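Local coordinates for protein formimidoylglutamase (Bacillus subtilis, PDB 3M1R) that hydrolyses N-formimidoyl-L-glutamate to L-glutamate and formamide in histidine degradation, using two manganese ions per subunit, at residues D[175-180]-D[201-206]; D[21-26]-D[79-84]; D[289-294]-D[299-304]; D[63-68]-D[90-95]. All coordinates share one frame; numbering follows the deposited sequence.

Interaction 1: residues D[175-180]-D[201-206]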
loop_
_atom_site.group_PDB
_atom_site.type_symbol
_atom_site.label_atom_id
_atom_site.label_comp_id
_atom_site.label_asym_id
_atom_site.label_seq_id
_atom_site.Cartn_x
_atom_site.Cartn_y
_atom_site.Cartn_z
ATOM N N LEU D 175 -24.892 5.705 -29.454
ATOM C CA LEU D 175 -24.791 6.858 -30.339
ATOM C C LEU D 175 -25.043 6.455 -31.797
ATOM O O LEU D 175 -25.896 7.037 -32.451
ATOM C CB LEU D 175 -23.436 7.563 -30.174
ATOM C CG LEU D 175 -23.214 8.262 -28.835
ATOM C CD1 LEU D 175 -21.732 8.416 -28.535
ATOM C CD2 LEU D 175 -23.915 9.611 -28.781
ATOM N N LEU D 176 -24.315 5.457 -32.298
ATOM C CA LEU D 176 -24.495 4.994 -33.682
ATOM C C LEU D 176 -25.918 4.507 -33.989
ATOM O O LEU D 176 -26.545 4.936 -34.972
ATOM C CB LEU D 176 -23.498 3.885 -34.018
ATOM C CG LEU D 176 -22.177 4.282 -34.672
ATOM C CD1 LEU D 176 -22.145 5.761 -34.953
ATOM C CD2 LEU D 176 -21.022 3.898 -33.805
ATOM N N ASP D 177 -26.429 3.615 -33.145
ATOM C CA ASP D 177 -27.760 3.051 -33.354
ATOM C C ASP D 177 -28.830 4.142 -33.420
ATOM O O ASP D 177 -29.736 4.083 -34.252
ATOM C CB ASP D 177 -28.101 2.028 -32.263
ATOM C CG ASP D 177 -27.406 0.681 -32.475
ATOM O OD1 ASP D 177 -26.883 0.445 -33.585
ATOM O OD2 ASP D 177 -27.400 -0.152 -31.538
ATOM N N GLU D 178 -28.707 5.144 -32.555
ATOM C CA GLU D 178 -29.742 6.161 -32.431
ATOM C C GLU D 178 -29.540 7.300 -33.430
ATOM O O GLU D 178 -30.355 8.219 -33.515
ATOM C CB GLU D 178 -29.801 6.678 -30.993
ATOM C CG GLU D 178 -30.203 5.595 -30.001
ATOM C CD GLU D 178 -30.124 6.049 -28.557
ATOM O OE1 GLU D 178 -30.108 7.274 -28.314
ATOM O OE2 GLU D 178 -30.082 5.173 -27.664
ATOM N N GLU D 179 -28.442 7.214 -34.179
ATOM C CA GLU D 179 -28.096 8.182 -35.217
ATOM C C GLU D 179 -27.784 9.570 -34.675
ATOM O O GLU D 179 -28.008 10.573 -35.349
ATOM C CB GLU D 179 -29.202 8.264 -36.259
ATOM C CG GLU D 179 -29.631 6.917 -36.779
ATOM C CD GLU D 179 -30.577 7.041 -37.940
ATOM O OE1 GLU D 179 -31.768 6.701 -37.771
ATOM O OE2 GLU D 179 -30.127 7.490 -39.016
ATOM N N ILE D 180 -27.251 9.624 -33.460
ATOM C CA ILE D 180 -26.879 10.895 -32.858
ATOM C C ILE D 180 -25.650 11.440 -33.577
ATOM O O ILE D 180 -25.563 12.630 -33.864
ATOM C CB ILE D 180 -26.643 10.744 -31.346
ATOM C CG1 ILE D 180 -27.942 10.292 -30.670
ATOM C CG2 ILE D 180 -26.145 12.054 -30.742
ATOM C CD1 ILE D 180 -27.771 9.777 -29.245
ATOM N N GLU D 201 -15.708 -5.303 -33.550
ATOM C CA GLU D 201 -14.924 -4.747 -34.644
ATOM C C GLU D 201 -15.774 -4.766 -35.898
ATOM O O GLU D 201 -15.802 -3.795 -36.652
ATOM C CB GLU D 201 -13.649 -5.560 -34.863
ATOM C CG GLU D 201 -12.764 -5.059 -35.980
ATOM C CD GLU D 201 -11.718 -6.082 -36.382
ATOM O OE1 GLU D 201 -10.532 -5.897 -36.047
ATOM O OE2 GLU D 201 -12.080 -7.086 -37.029
ATOM N N ALA D 202 -16.484 -5.873 -36.119
ATOM C CA ALA D 202 -17.368 -5.960 -37.274
ATOM C C ALA D 202 -18.446 -4.882 -37.210
ATOM O O ALA D 202 -18.792 -4.278 -38.223
ATOM C CB ALA D 202 -18.012 -7.356 -37.377
ATOM N N TYR D 203 -18.980 -4.642 -36.019
ATOM C CA TYR D 203 -20.068 -3.687 -35.877
ATOM C C TYR D 203 -19.621 -2.264 -36.200
ATOM O O TYR D 203 -20.399 -1.473 -36.725
ATOM C CB TYR D 203 -20.660 -3.737 -34.471
ATOM C CG TYR D 203 -21.617 -2.599 -34.209
ATOM C CD1 TYR D 203 -22.992 -2.778 -34.326
ATOM C CD2 TYR D 203 -21.144 -1.335 -33.866
ATOM C CE1 TYR D 203 -23.871 -1.730 -34.093
ATOM C CE2 TYR D 203 -22.012 -0.282 -33.638
ATOM C CZ TYR D 203 -23.373 -0.486 -33.751
ATOM O OH TYR D 203 -24.238 0.559 -33.516
ATOM N N ALA D 204 -18.371 -1.942 -35.872
ATOM C CA ALA D 204 -17.823 -0.622 -36.163
ATOM C C ALA D 204 -17.514 -0.466 -37.644
ATOM O O ALA D 204 -17.550 0.638 -38.183
ATOM C CB ALA D 204 -16.572 -0.356 -35.319
ATOM N N LYS D 205 -17.206 -1.575 -38.301
ATOM C CA LYS D 205 -16.917 -1.534 -39.725
ATOM C C LYS D 205 -18.197 -1.373 -40.537
ATOM O O LYS D 205 -18.249 -0.590 -41.476
ATOM C CB LYS D 205 -16.130 -2.772 -40.163
ATOM C CG LYS D 205 -14.706 -2.783 -39.613
ATOM C CD LYS D 205 -13.843 -3.816 -40.309
ATOM C CE LYS D 205 -12.391 -3.723 -39.852
ATOM N NZ LYS D 205 -11.522 -4.660 -40.628
ATOM N N LYS D 206 -19.234 -2.102 -40.151
ATOM C CA LYS D 206 -20.530 -2.004 -40.806
ATOM C C LYS D 206 -20.921 -0.535 -40.844
ATOM O O LYS D 206 -21.404 -0.017 -41.859
ATOM C CB LYS D 206 -21.574 -2.788 -40.007
ATOM C CG LYS D 206 -22.660 -3.441 -40.833
ATOM C CD LYS D 206 -22.330 -4.907 -41.134
ATOM C CE LYS D 206 -22.163 -5.734 -39.852
ATOM N NZ LYS D 206 -21.933 -7.193 -40.113
#

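Interaction 2: residues D[21-26]-D[79-84]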
loop_
_atom_site.group_PDB
_atom_site.type_symbol
_atom_site.label_atom_id
_atom_site.label_comp_id
_atom_site.label_asym_id
_atom_site.label_seq_id
_atom_site.Cartn_x
_atom_site.Cartn_y
_atom_site.Cartn_z
ATOM N N ASP D 21 5.361 34.996 -7.075
ATOM C CA ASP D 21 5.904 35.060 -8.425
ATOM C C ASP D 21 5.346 33.920 -9.278
ATOM O O ASP D 21 5.685 33.765 -10.455
ATOM C CB ASP D 21 7.435 35.001 -8.381
ATOM C CG ASP D 21 8.052 36.256 -7.775
ATOM O OD1 ASP D 21 9.040 36.134 -7.010
ATOM O OD2 ASP D 21 7.544 37.361 -8.069
ATOM N N VAL D 22 4.481 33.124 -8.671
ATOM C CA VAL D 22 3.913 31.971 -9.358
ATOM C C VAL D 22 2.443 32.183 -9.674
ATOM O O VAL D 22 1.701 32.774 -8.883
ATOM C CB VAL D 22 4.077 30.697 -8.504
ATOM C CG1 VAL D 22 3.456 29.472 -9.190
ATOM C CG2 VAL D 22 5.544 30.475 -8.220
ATOM N N THR D 23 2.035 31.717 -10.846
ATOM C CA THR D 23 0.620 31.638 -11.164
ATOM C C THR D 23 0.274 30.205 -11.512
ATOM O O THR D 23 0.675 29.710 -12.565
ATOM C CB THR D 23 0.214 32.498 -12.355
ATOM O OG1 THR D 23 0.432 33.881 -12.044
ATOM C CG2 THR D 23 -1.268 32.272 -12.641
ATOM N N LYS D 24 -0.478 29.558 -10.623
ATOM C CA LYS D 24 -0.926 28.188 -10.815
ATOM C C LYS D 24 -2.388 28.213 -11.214
ATOM O O LYS D 24 -3.043 29.247 -11.075
ATOM C CB LYS D 24 -0.731 27.392 -9.524
ATOM C CG LYS D 24 0.729 27.296 -9.124
ATOM C CD LYS D 24 0.930 26.442 -7.898
ATOM C CE LYS D 24 0.144 26.992 -6.709
ATOM N NZ LYS D 24 0.190 26.073 -5.520
HETATM N N MSE D 25 -2.902 27.087 -11.706
HETATM C CA MSE D 25 -4.282 27.050 -12.153
HETATM C C MSE D 25 -5.218 27.436 -11.011
HETATM O O MSE D 25 -6.278 28.022 -11.230
HETATM C CB MSE D 25 -4.633 25.674 -12.732
HETATM C CG MSE D 25 -3.995 25.415 -14.090
HETATM SE SE MSE D 25 -4.558 26.707 -15.482
HETATM C CE MSE D 25 -6.387 26.053 -15.740
ATOM N N SER D 26 -4.817 27.115 -9.786
ATOM C CA SER D 26 -5.628 27.477 -8.626
ATOM C C SER D 26 -5.867 28.984 -8.515
ATOM O O SER D 26 -6.838 29.411 -7.904
ATOM C CB SER D 26 -4.977 26.991 -7.349
ATOM O OG SER D 26 -3.597 27.272 -7.380
ATOM N N GLY D 79 4.788 31.600 -24.023
ATOM C CA GLY D 79 5.256 32.793 -23.352
ATOM C C GLY D 79 4.124 33.478 -22.609
ATOM O O GLY D 79 4.150 34.691 -22.397
ATOM N N GLU D 80 3.124 32.695 -22.211
ATOM C CA GLU D 80 2.006 33.231 -21.453
ATOM C C GLU D 80 1.156 32.137 -20.817
ATOM O O GLU D 80 1.281 30.952 -21.145
ATOM C CB GLU D 80 1.131 34.094 -22.361
ATOM C CG GLU D 80 0.766 33.410 -23.661
ATOM C CD GLU D 80 -0.125 34.263 -24.534
ATOM O OE1 GLU D 80 -0.698 35.248 -24.019
ATOM O OE2 GLU D 80 -0.256 33.942 -25.735
ATOM N N HIS D 81 0.281 32.541 -19.905
ATOM C CA HIS D 81 -0.635 31.601 -19.287
ATOM C C HIS D 81 -1.648 31.058 -20.300
ATOM O O HIS D 81 -1.996 31.744 -21.273
ATOM C CB HIS D 81 -1.310 32.265 -18.097
ATOM C CG HIS D 81 -0.336 32.829 -17.113
ATOM N ND1 HIS D 81 -0.602 33.948 -16.356
ATOM C CD2 HIS D 81 0.914 32.433 -16.778
ATOM C CE1 HIS D 81 0.440 34.211 -15.588
ATOM N NE2 HIS D 81 1.375 33.309 -15.825
ATOM N N VAL D 82 -2.104 29.825 -20.084
ATOM C CA VAL D 82 -3.044 29.193 -21.014
ATOM C C VAL D 82 -4.464 29.674 -20.788
ATOM O O VAL D 82 -5.328 29.476 -21.633
ATOM C CB VAL D 82 -3.035 27.652 -20.917
ATOM C CG1 VAL D 82 -1.719 27.082 -21.427
ATOM C CG2 VAL D 82 -3.348 27.202 -19.490
ATOM N N VAL D 83 -4.709 30.277 -19.629
ATOM C CA VAL D 83 -5.968 30.959 -19.377
ATOM C C VAL D 83 -5.674 32.452 -19.298
ATOM O O VAL D 83 -4.902 32.898 -18.445
ATOM C CB VAL D 83 -6.610 30.485 -18.071
ATOM C CG1 VAL D 83 -7.770 31.381 -17.690
ATOM C CG2 VAL D 83 -7.075 29.055 -18.217
ATOM N N SER D 84 -6.268 33.229 -20.196
ATOM C CA SER D 84 -6.011 34.667 -20.220
ATOM C C SER D 84 -6.738 35.394 -19.092
ATOM O O SER D 84 -6.145 36.205 -18.384
ATOM C CB SER D 84 -6.371 35.263 -21.583
ATOM O OG SER D 84 -7.576 34.708 -22.077
#

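Interaction 3: residues D[289-294]-D[299-304]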
loop_
_atom_site.group_PDB
_atom_site.type_symbol
_atom_site.label_atom_id
_atom_site.label_comp_id
_atom_site.label_asym_id
_atom_site.label_seq_id
_atom_site.Cartn_x
_atom_site.Cartn_y
_atom_site.Cartn_z
ATOM N N VAL D 289 -12.216 10.405 -19.632
ATOM C CA VAL D 289 -12.858 9.323 -18.916
ATOM C C VAL D 289 -11.873 8.237 -18.518
ATOM O O VAL D 289 -10.735 8.191 -18.999
ATOM C CB VAL D 289 -14.017 8.685 -19.739
ATOM C CG1 VAL D 289 -15.145 9.674 -19.927
ATOM C CG2 VAL D 289 -13.509 8.171 -21.089
ATOM N N GLU D 290 -12.340 7.398 -17.600
ATOM C CA GLU D 290 -11.698 6.153 -17.212
ATOM C C GLU D 290 -10.461 6.318 -16.337
ATOM O O GLU D 290 -9.662 5.401 -16.195
ATOM C CB GLU D 290 -11.457 5.253 -18.436
ATOM C CG GLU D 290 -12.769 4.739 -19.055
ATOM C CD GLU D 290 -13.550 3.737 -18.149
ATOM O OE1 GLU D 290 -14.772 3.915 -17.940
ATOM O OE2 GLU D 290 -12.955 2.754 -17.661
ATOM N N VAL D 291 -10.328 7.476 -15.705
ATOM C CA VAL D 291 -9.344 7.609 -14.637
ATOM C C VAL D 291 -9.898 7.044 -13.326
ATOM O O VAL D 291 -10.983 7.423 -12.891
ATOM C CB VAL D 291 -8.931 9.069 -14.449
ATOM C CG1 VAL D 291 -7.997 9.226 -13.247
ATOM C CG2 VAL D 291 -8.277 9.577 -15.725
ATOM N N ASP D 292 -9.154 6.148 -12.683
ATOM C CA ASP D 292 -9.605 5.606 -11.405
ATOM C C ASP D 292 -8.552 5.837 -10.309
ATOM O O ASP D 292 -7.594 5.084 -10.164
ATOM C CB ASP D 292 -9.977 4.123 -11.545
ATOM C CG ASP D 292 -10.644 3.543 -10.278
ATOM O OD1 ASP D 292 -10.572 4.180 -9.203
ATOM O OD2 ASP D 292 -11.232 2.436 -10.370
ATOM N N PRO D 293 -8.736 6.893 -9.531
ATOM C CA PRO D 293 -7.798 7.240 -8.467
ATOM C C PRO D 293 -7.553 6.101 -7.474
ATOM O O PRO D 293 -6.452 6.052 -6.930
ATOM C CB PRO D 293 -8.511 8.384 -7.739
ATOM C CG PRO D 293 -9.500 8.908 -8.713
ATOM C CD PRO D 293 -9.913 7.780 -9.559
ATOM N N THR D 294 -8.540 5.231 -7.212
ATOM C CA THR D 294 -8.353 4.143 -6.226
ATOM C C THR D 294 -7.450 3.052 -6.782
ATOM O O THR D 294 -6.985 2.186 -6.053
ATOM C CB THR D 294 -9.692 3.483 -5.800
ATOM O OG1 THR D 294 -10.279 2.794 -6.921
ATOM C CG2 THR D 294 -10.652 4.520 -5.313
ATOM N N ASP D 299 -0.969 9.850 -7.695
ATOM C CA ASP D 299 -2.044 10.338 -8.566
ATOM C C ASP D 299 -1.545 10.566 -9.998
ATOM O O ASP D 299 -2.011 11.468 -10.685
ATOM C CB ASP D 299 -2.679 11.625 -8.016
ATOM C CG ASP D 299 -1.691 12.804 -7.949
ATOM O OD1 ASP D 299 -0.461 12.574 -7.978
ATOM O OD2 ASP D 299 -2.144 13.973 -7.855
HETATM N N MSE D 300 -0.613 9.722 -10.421
HETATM C CA MSE D 300 0.027 9.809 -11.728
HETATM C C MSE D 300 -0.947 9.970 -12.856
HETATM O O MSE D 300 -0.678 10.711 -13.790
HETATM C CB MSE D 300 0.800 8.539 -12.036
HETATM C CG MSE D 300 2.202 8.485 -11.452
HETATM SE SE MSE D 300 3.006 6.725 -11.825
HETATM C CE MSE D 300 2.906 6.766 -13.780
ATOM N N THR D 301 -2.043 9.220 -12.801
ATOM C CA THR D 301 -2.980 9.184 -13.902
ATOM C C THR D 301 -3.881 10.413 -13.873
ATOM O O THR D 301 -4.282 10.906 -14.913
ATOM C CB THR D 301 -3.794 7.862 -13.936
ATOM O OG1 THR D 301 -2.892 6.742 -13.832
ATOM C CG2 THR D 301 -4.545 7.762 -15.261
ATOM N N SER D 302 -4.164 10.931 -12.683
ATOM C CA SER D 302 -4.883 12.189 -12.576
ATOM C C SER D 302 -3.969 13.343 -13.028
ATOM O O SER D 302 -4.452 14.295 -13.628
ATOM C CB SER D 302 -5.428 12.408 -11.155
ATOM O OG SER D 302 -6.416 11.432 -10.831
ATOM N N ARG D 303 -2.659 13.258 -12.766
ATOM C CA ARG D 303 -1.736 14.302 -13.254
ATOM C C ARG D 303 -1.670 14.276 -14.785
ATOM O O ARG D 303 -1.714 15.330 -15.427
ATOM C CB ARG D 303 -0.319 14.172 -12.665
ATOM C CG ARG D 303 -0.201 14.534 -11.182
ATOM C CD ARG D 303 1.144 14.135 -10.573
ATOM N NE ARG D 303 1.180 14.433 -9.142
ATOM C CZ ARG D 303 1.947 15.373 -8.589
ATOM N NH1 ARG D 303 1.902 15.595 -7.287
ATOM N NH2 ARG D 303 2.777 16.090 -9.332
ATOM N N ALA D 304 -1.553 13.072 -15.353
ATOM C CA ALA D 304 -1.568 12.881 -16.804
ATOM C C ALA D 304 -2.827 13.492 -17.411
ATOM O O ALA D 304 -2.773 14.170 -18.441
ATOM C CB ALA D 304 -1.497 11.413 -17.144
#

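Interaction 4: residues D[63-68]-D[90-95]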
loop_
_atom_site.group_PDB
_atom_site.type_symbol
_atom_site.label_atom_id
_atom_site.label_comp_id
_atom_site.label_asym_id
_atom_site.label_seq_id
_atom_site.Cartn_x
_atom_site.Cartn_y
_atom_site.Cartn_z
ATOM N N THR D 63 -9.835 14.451 -8.073
ATOM C CA THR D 63 -8.384 14.296 -8.131
ATOM C C THR D 63 -7.781 14.959 -9.351
ATOM O O THR D 63 -6.686 15.491 -9.268
ATOM C CB THR D 63 -7.912 12.830 -8.030
ATOM O OG1 THR D 63 -8.403 12.070 -9.152
ATOM C CG2 THR D 63 -8.412 12.223 -6.722
ATOM N N ILE D 64 -8.485 14.933 -10.477
ATOM C CA ILE D 64 -8.004 15.674 -11.641
ATOM C C ILE D 64 -8.022 17.178 -11.347
ATOM O O ILE D 64 -7.123 17.900 -11.759
ATOM C CB ILE D 64 -8.805 15.371 -12.926
ATOM C CG1 ILE D 64 -8.671 13.879 -13.301
ATOM C CG2 ILE D 64 -8.324 16.285 -14.087
ATOM C CD1 ILE D 64 -9.668 13.385 -14.372
ATOM N N ARG D 65 -9.035 17.656 -10.634
ATOM C CA ARG D 65 -9.074 19.103 -10.307
ATOM C C ARG D 65 -7.887 19.447 -9.432
ATOM O O ARG D 65 -7.252 20.467 -9.612
ATOM C CB ARG D 65 -10.357 19.490 -9.564
ATOM C CG ARG D 65 -11.636 19.642 -10.420
ATOM C CD ARG D 65 -12.807 20.101 -9.532
ATOM N NE ARG D 65 -13.996 20.489 -10.287
ATOM C CZ ARG D 65 -15.042 19.693 -10.500
ATOM N NH1 ARG D 65 -15.056 18.454 -10.018
ATOM N NH2 ARG D 65 -16.074 20.137 -11.201
ATOM N N GLN D 66 -7.573 18.564 -8.492
ATOM C CA GLN D 66 -6.509 18.828 -7.559
ATOM C C GLN D 66 -5.178 18.880 -8.300
ATOM O O GLN D 66 -4.362 19.767 -8.041
ATOM C CB GLN D 66 -6.499 17.771 -6.461
ATOM C CG GLN D 66 -6.117 18.293 -5.092
ATOM C CD GLN D 66 -5.929 17.169 -4.076
ATOM O OE1 GLN D 66 -6.308 16.022 -4.322
ATOM N NE2 GLN D 66 -5.341 17.497 -2.931
ATOM N N ALA D 67 -4.957 17.941 -9.225
ATOM C CA ALA D 67 -3.720 17.916 -10.009
ATOM C C ALA D 67 -3.641 19.168 -10.878
ATOM O O ALA D 67 -2.576 19.778 -11.020
ATOM C CB ALA D 67 -3.640 16.678 -10.881
ATOM N N LEU D 68 -4.776 19.549 -11.451
ATOM C CA LEU D 68 -4.818 20.717 -12.322
ATOM C C LEU D 68 -4.508 21.982 -11.512
ATOM O O LEU D 68 -3.612 22.726 -11.856
ATOM C CB LEU D 68 -6.172 20.833 -13.029
ATOM C CG LEU D 68 -6.293 22.011 -14.007
ATOM C CD1 LEU D 68 -5.344 21.795 -15.169
ATOM C CD2 LEU D 68 -7.719 22.151 -14.525
ATOM N N LEU D 90 -17.916 24.942 -13.203
ATOM C CA LEU D 90 -19.373 25.005 -13.167
ATOM C C LEU D 90 -19.967 24.190 -12.019
ATOM O O LEU D 90 -21.095 24.451 -11.577
ATOM C CB LEU D 90 -19.955 24.550 -14.505
ATOM C CG LEU D 90 -19.380 25.250 -15.734
ATOM C CD1 LEU D 90 -20.268 24.966 -16.935
ATOM C CD2 LEU D 90 -19.258 26.743 -15.483
ATOM N N GLY D 91 -19.199 23.213 -11.535
ATOM C CA GLY D 91 -19.674 22.297 -10.518
ATOM C C GLY D 91 -19.656 20.862 -11.012
ATOM O O GLY D 91 -18.990 20.540 -11.997
ATOM N N ASP D 92 -20.384 19.993 -10.312
ATOM C CA ASP D 92 -20.538 18.608 -10.715
ATOM C C ASP D 92 -22.001 18.346 -11.089
ATOM O O ASP D 92 -22.932 18.864 -10.454
ATOM C CB ASP D 92 -20.138 17.670 -9.578
ATOM C CG ASP D 92 -18.629 17.590 -9.370
ATOM O OD1 ASP D 92 -17.862 17.906 -10.304
ATOM O OD2 ASP D 92 -18.217 17.179 -8.264
ATOM N N ILE D 93 -22.202 17.535 -12.120
ATOM C CA ILE D 93 -23.534 17.099 -12.455
ATOM C C ILE D 93 -23.972 16.112 -11.416
ATOM O O ILE D 93 -23.254 15.161 -11.106
ATOM C CB ILE D 93 -23.587 16.461 -13.825
ATOM C CG1 ILE D 93 -23.201 17.503 -14.870
ATOM C CG2 ILE D 93 -24.987 15.931 -14.097
ATOM C CD1 ILE D 93 -22.900 16.929 -16.217
ATOM N N ASP D 94 -25.151 16.348 -10.856
ATOM C CA ASP D 94 -25.676 15.467 -9.822
ATOM C C ASP D 94 -25.848 14.031 -10.324
ATOM O O ASP D 94 -26.412 13.792 -11.392
ATOM C CB ASP D 94 -27.000 15.997 -9.289
ATOM C CG ASP D 94 -27.606 15.081 -8.267
ATOM O OD1 ASP D 94 -27.130 15.088 -7.116
ATOM O OD2 ASP D 94 -28.542 14.337 -8.619
ATOM N N ILE D 95 -25.366 13.071 -9.546
ATOM C CA ILE D 95 -25.461 11.676 -9.940
ATOM C C ILE D 95 -26.338 10.916 -8.953
ATOM O O ILE D 95 -26.153 11.011 -7.738
ATOM C CB ILE D 95 -24.069 11.006 -10.003
ATOM C CG1 ILE D 95 -23.154 11.741 -10.982
ATOM C CG2 ILE D 95 -24.198 9.513 -10.375
ATOM C CD1 ILE D 95 -23.703 11.844 -12.384
#

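Interaction 1: residues D[175-180]-D[201-206]
Tyr203 reaches from helix 198-206 to Asp177 near the end of helix 171-178, joining two helices of the arginase-type alpha/beta fold, in which helices flank a parallel sheet. The backbones stay well apart, with the CA atoms of Leu176 and Ala204 9.1 Å from each other, and the long phenol spans the gap. Its CG stands anti to the backbone N (chi1 170°), which sends the ring out of its own helix with the hydroxyl leading. Tyr203 OH donates to Asp177 OD1 over a short 2.6 Å. That oxygen lies in the plane of the ring, at its edge, yet the hydroxyl meets the carboxylate from above, 63° out of the carboxylate plane, and the two planes are turned 79° apart. A carboxylate suits an exposed helix position and is a strong acceptor for a phenol. Leu176, buried and directed at the other helix, meets the same ring along its edge, its CD2 lying 4.3 Å from Tyr203 CE2. Away from this contact, the ring also stacks with His207 and takes a cation-pi contact from Arg173. A phenylalanine in place of Tyr203 would probably keep much of the ring packing but leave Asp177 without its phenol donor and its carboxylate freer to turn. The hydroxyl also abuts the aliphatic stem of the leucine, with Tyr203 OH 3.4 Å from Leu176 CB.

Interaction 2: residues D[21-26]-D[79-84]
Thr23 sets its methyl over one face of the His81 imidazole, a CH-pi contact between an irregular segment near the N-terminus and strand 80-81 of a small two-stranded antiparallel sheet. Where the second strand of that sheet begins, Gly79 and Glu80 form a G1 beta bulge, and glycine suits its positive phi. Thr23 CG2 lies 4.2 Å from the ring centroid and 21° off the ring normal. The branched threonine also brings its hydroxyl to the rim, with Thr23 OG1 3.6 Å from His81 CE1, and the two side chains cross at about a right angle. Both residues remain partly exposed, and Gln198 of a neighbouring subunit packs on the histidine. An alanine at His81 would probably leave the threonine methyl without the flat surface it rests on and open a gap beside that subunit. The other half is buried and wholly apolar. Met25, present as selenomethionine, suits it because its flexible chain, bent at chi2 (-61°) and chi3 (-73°), can turn toward two valines while Leu310 and Leu313 of helix 300-318 pack against it as well. Met25 SE is 4.2 Å from Val82 CG2, and Met25 CE approaches Val83 CG2 at 4.0 Å.

Interaction 3: residues D[289-294]-D[299-304]
Val291 faces Thr301 across a short connection: the segment 289-294 leaves the end of strand 283-289 as an irregular loop, and 299-304 begins helix 300-318, with Asp299 at the N-cap position. Only four residues separate the two segments, and the CA atoms of Val291 and Thr301 come within 6.6 Å. Glu290 has a positive phi of 75°, a kink just beyond the strand and beside the metal site, where Glu290 OE1 accepts the backbone N of the metal ligand Asn130. Farther on, Asp292 OD1 accepts the backbone N of Thr294 at 3.0 Å, an Asx turn, and also receives Thr294 OG1 at 2.7 Å from the same face of the carboxylate. Between these features the forked Val291 points at the helix and splits its contacts. With CG1 anti to the backbone N (chi1 175°), this methyl meets Ser302 OG at 3.6 Å, while Val291 CG2 touches Thr301 CG2 at 4.2 Å. The small beta-branched and hydroxyl side chains fit this close approach. Their polar ends turn to other partners: Thr301 OG1 bonds to Asp296 and Gly256, and Ser302 OG to Thr63 of helix 60-69. Arg303 NE makes a salt bridge with Asp299 OD1 at 2.7 Å. Across the two segments the contact is therefore plain van der Waals packing, and the buried hydroxyls border a valine probably at little cost, because their hydrogen bonds are made to other residues.

Interaction 4: residues D[63-68]-D[90-95]
Arg65 stretches from helix 60-69 to the carboxylate of Asp92 on strand 87-93, a buried salt bridge inside the alpha/beta fold. Its chain is extended from CG to NE, which lets the guanidinium cover the long gap between backbones whose nearest CA atoms, those of Arg65 and Gly91, are 11.1 Å apart. Both terminal nitrogens bond to the same oxygen. Arg65 NH1 reaches Asp92 OD1 at 2.9 Å along the syn lone pair of that oxygen, whereas Arg65 NH2, at 3.0 Å, meets that OD1 from above the carboxylate plane. The N-H...O angles of 141° and 136° show that neither bond is straight, as expected when two donors share one acceptor. The third nitrogen, Arg65 NE, forms a salt bridge with Asp89, so two carboxylates hold the guanidinium and would probably favour its charged state in this buried place. Asp92 OD2 is satisfied by the backbone N of Gly14 of a neighbouring subunit. Gly91 suits its position because its backbone angles would jam a side chain against the preceding carbonyl oxygen. Gly91 N donates a hydrogen bond to Asp89 OD1. The salt bridge thus ties helix 60-69, whose Ile64 and Leu68 pack on helix 300-318, to strand 87-93, which runs parallel beside strand 39-45 and pairs antiparallel through Asp92 and Ile93 with a strand of the neighbouring subunit.

In the fold
Interactions 3 and 4 are close neighbours, their centres 13 Å apart, joined where Ser302 OG lies 2.7 Å from Thr63 OG1, a probable hydrogen bond between helices 300-318 and 60-69. Interaction 2 touches interaction 4 in turn, with Met25 CB 3.2 Å from Leu68 O, and their segments alternate along the chain. Interaction 1 stands apart on the far side of the chain's centre from interactions 2 and 4, its centre 42 Å from that of interaction 2. The metal site lies nearer interactions 1 and 3: the side chains of Val291 and Leu176 are about 11 and 13 Å from a bound calcium ion; calcium here fills the two sites that manganese probably takes.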